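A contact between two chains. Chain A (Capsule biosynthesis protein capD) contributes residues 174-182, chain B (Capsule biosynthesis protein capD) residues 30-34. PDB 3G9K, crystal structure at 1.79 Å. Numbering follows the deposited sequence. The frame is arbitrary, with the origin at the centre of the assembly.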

# COMPACT_ATOMS: atom_id res chain seq x y z
N ILE A 174 -16.69 -17.37 -5.96
CA ILE A 174 -16.10 -17.88 -7.19
C ILE A 174 -16.18 -16.75 -8.24
O ILE A 174 -17.20 -16.08 -8.35
CB ILE A 174 -16.85 -19.12 -7.77
CG1 ILE A 174 -16.66 -20.35 -6.83
CG2 ILE A 174 -16.32 -19.42 -9.15
CD1 ILE A 174 -17.65 -21.61 -7.08
N GLN A 175 -15.06 -16.52 -8.93
CA GLN A 175 -14.90 -15.41 -9.91
C GLN A 175 -14.44 -15.92 -11.29
O GLN A 175 -13.28 -15.73 -11.71
CB GLN A 175 -13.92 -14.33 -9.36
CG GLN A 175 -14.43 -13.56 -8.14
CD GLN A 175 -13.45 -12.57 -7.59
OE1 GLN A 175 -13.50 -11.38 -7.91
NE2 GLN A 175 -12.57 -13.05 -6.74
N THR A 176 -15.39 -16.54 -11.99
CA THR A 176 -15.17 -17.14 -13.29
C THR A 176 -14.68 -16.22 -14.39
O THR A 176 -13.73 -16.56 -15.09
CB THR A 176 -16.43 -17.85 -13.74
OG1 THR A 176 -16.72 -18.86 -12.76
CG2 THR A 176 -16.23 -18.48 -15.11
N ASP A 177 -15.31 -15.05 -14.54
CA ASP A 177 -14.86 -14.03 -15.50
C ASP A 177 -13.42 -13.62 -15.24
O ASP A 177 -12.63 -13.53 -16.19
CB ASP A 177 -15.74 -12.76 -15.47
CG ASP A 177 -17.18 -12.99 -15.96
OD1 ASP A 177 -17.50 -14.07 -16.47
OD2 ASP A 177 -17.98 -12.03 -15.88
N LEU A 178 -13.08 -13.35 -13.98
CA LEU A 178 -11.71 -13.00 -13.62
C LEU A 178 -10.71 -14.13 -13.90
O LEU A 178 -9.58 -13.85 -14.32
CB LEU A 178 -11.61 -12.53 -12.14
CG LEU A 178 -10.25 -12.08 -11.58
CD1 LEU A 178 -9.65 -10.92 -12.39
CD2 LEU A 178 -10.39 -11.70 -10.06
N ALA A 179 -11.09 -15.38 -13.60
CA ALA A 179 -10.23 -16.52 -13.96
C ALA A 179 -9.93 -16.52 -15.45
O ALA A 179 -8.80 -16.64 -15.83
CB ALA A 179 -10.84 -17.83 -13.52
N ARG A 180 -10.94 -16.32 -16.29
CA ARG A 180 -10.74 -16.21 -17.72
C ARG A 180 -9.71 -15.15 -18.07
O ARG A 180 -8.78 -15.42 -18.85
CB ARG A 180 -12.06 -15.92 -18.43
CG ARG A 180 -11.97 -15.99 -19.95
CD ARG A 180 -13.37 -15.82 -20.57
NE ARG A 180 -14.32 -16.74 -19.94
CZ ARG A 180 -15.37 -16.38 -19.19
NH1 ARG A 180 -15.68 -15.12 -18.95
NH2 ARG A 180 -16.13 -17.34 -18.67
N THR A 181 -9.87 -13.95 -17.51
CA THR A 181 -8.94 -12.87 -17.78
C THR A 181 -7.54 -13.24 -17.35
O THR A 181 -6.57 -13.03 -18.09
CB THR A 181 -9.39 -11.53 -17.13
OG1 THR A 181 -10.71 -11.20 -17.60
CG2 THR A 181 -8.37 -10.31 -17.40
N LEU A 182 -7.42 -13.74 -16.13
CA LEU A 182 -6.11 -14.11 -15.59
C LEU A 182 -5.47 -15.26 -16.44
O LEU A 182 -4.28 -15.24 -16.71
CB LEU A 182 -6.22 -14.52 -14.11
CG LEU A 182 -6.64 -13.44 -13.11
CD1 LEU A 182 -6.70 -13.99 -11.71
CD2 LEU A 182 -5.64 -12.21 -13.11
N THR B 30 -15.51 -4.83 -15.41
CA THR B 30 -15.53 -5.52 -16.68
C THR B 30 -14.48 -6.63 -16.66
O THR B 30 -13.50 -6.57 -15.89
CB THR B 30 -15.37 -4.55 -17.91
OG1 THR B 30 -15.91 -5.18 -19.09
CG2 THR B 30 -13.89 -4.14 -18.11
N ALA B 31 -14.73 -7.68 -17.46
CA ALA B 31 -13.74 -8.77 -17.62
C ALA B 31 -13.33 -9.33 -16.24
O ALA B 31 -12.22 -9.79 -16.06
CB ALA B 31 -12.51 -8.27 -18.40
N GLY B 32 -14.25 -9.27 -15.28
CA GLY B 32 -14.06 -9.85 -13.97
C GLY B 32 -13.34 -9.01 -12.97
O GLY B 32 -13.04 -9.48 -11.88
N PHE B 33 -13.11 -7.75 -13.29
CA PHE B 33 -12.37 -6.89 -12.34
C PHE B 33 -12.93 -5.48 -12.28
O PHE B 33 -13.56 -5.02 -13.23
CB PHE B 33 -10.87 -6.90 -12.66
CG PHE B 33 -10.52 -6.32 -14.01
CD1 PHE B 33 -10.18 -4.97 -14.14
CD2 PHE B 33 -10.49 -7.13 -15.13
CE1 PHE B 33 -9.84 -4.45 -15.37
CE2 PHE B 33 -10.17 -6.59 -16.39
CZ PHE B 33 -9.85 -5.24 -16.48
N PHE B 34 -12.61 -4.79 -11.17
CA PHE B 34 -13.01 -3.43 -10.90
C PHE B 34 -11.98 -2.45 -11.43
O PHE B 34 -10.78 -2.66 -11.30
CB PHE B 34 -13.23 -3.25 -9.37
CG PHE B 34 -14.53 -3.86 -8.87
CD1 PHE B 34 -15.75 -3.27 -9.18
CD2 PHE B 34 -14.54 -5.00 -8.12
CE1 PHE B 34 -16.95 -3.85 -8.76
CE2 PHE B 34 -15.73 -5.57 -7.67
CZ PHE B 34 -16.94 -4.97 -7.98
O HOH W 1 -14.87 -11.05 -10.31
O HOH W 2 -12.47 -8.96 -8.80
O HOH W 3 -17.09 -9.53 -16.20

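The contact sets the first turns of a helix in chain A against a tight turn in chain B. The helix begins at Thr176(A), with Gln175(A) at the N-cap position. The chain B element is a type I' beta turn from Thr30(B) to Phe33(B). Backbone hydrogen bonds close it in both directions, from Phe33(B) N to Thr30(B) O and from Thr30(B) N to Phe33(B) O, each 2.9 Å. Together the two stretches bury 238 Å² against each other.

One direct hydrogen bond joins the stretches. Thr181(A) OG1 donates to Ala31(B) O at 2.6 Å, a short distance for such a bond. The CA-to-CB bond of Thr181(A) points toward chain B, and chi1 is m. The acceptor is a main-chain carbonyl within the turn, so the bond does not draw on the side chain of Ala31(B). That methyl is nonetheless near, with Ala31(B) CB 3.5 Å from Thr181(A) OG1.

Backbone packing is closest at Gly32(B). Its CA lies 3.9 Å from the CA of Leu178(A), the nearest CA pair of the contact. Gly32(B) CA is also 3.7 Å from Asp177(A) CB. A CB at an ideal position on Gly32(B) would point toward the helix. It would fall 2.2 Å from Leu178(A) N and 2.7 Å from Asp177(A) C, and both are clashes. The approach therefore depends on the absence of a side chain here. The positive phi of 85° also favours glycine by itself. Of the residues in the two stretches, Gly32(B) has the largest area covered by the partner.

Apolar contacts involve Leu178(A), Thr181(A) and Phe33(B). Leu178(A) CD1 is 4.2 Å from Phe33(B) CB. Thr181(A) CG2 is 4.3 Å from Phe33(B) CE2 and meets the ring obliquely. Thr181(A) thus combines a polar contact through its hydroxyl with an apolar one through its methyl. Leu178(A) also packs against the turn backbone, with its CB 3.4 Å from Gly32(B) O.

Water links the stretches where direct polar contact is lacking. Gln175(A) OE1 and Gly32(B) O are 4.4 Å apart, and both are acceptors. Two waters bridge them by donating to each. Water 1 is 2.8 Å from Gln175(A) OE1 and 2.9 Å from Gly32(B) O. Water 2 is 2.8 Å from Gln175(A) OE1 and 3.2 Å from Gly32(B) O. Gln175(A) NE2, the side-chain amide nitrogen, is hydrogen-bonded elsewhere in the structure. Water 3 forms a third bridge. It donates to Asp177(A) OD2 at 2.7 Å and accepts from Gly32(B) N at 3.0 Å. Both main-chain polar atoms of Gly32(B) are thereby tied to chain A through solvent.

One salt bridge lies within chain A. Arg180(A) NH1 is 3.3 Å from Asp177(A) OD1 and donates a hydrogen bond to it. Asp177(A) thus uses one carboxylate oxygen within its own helix and the other for water 3.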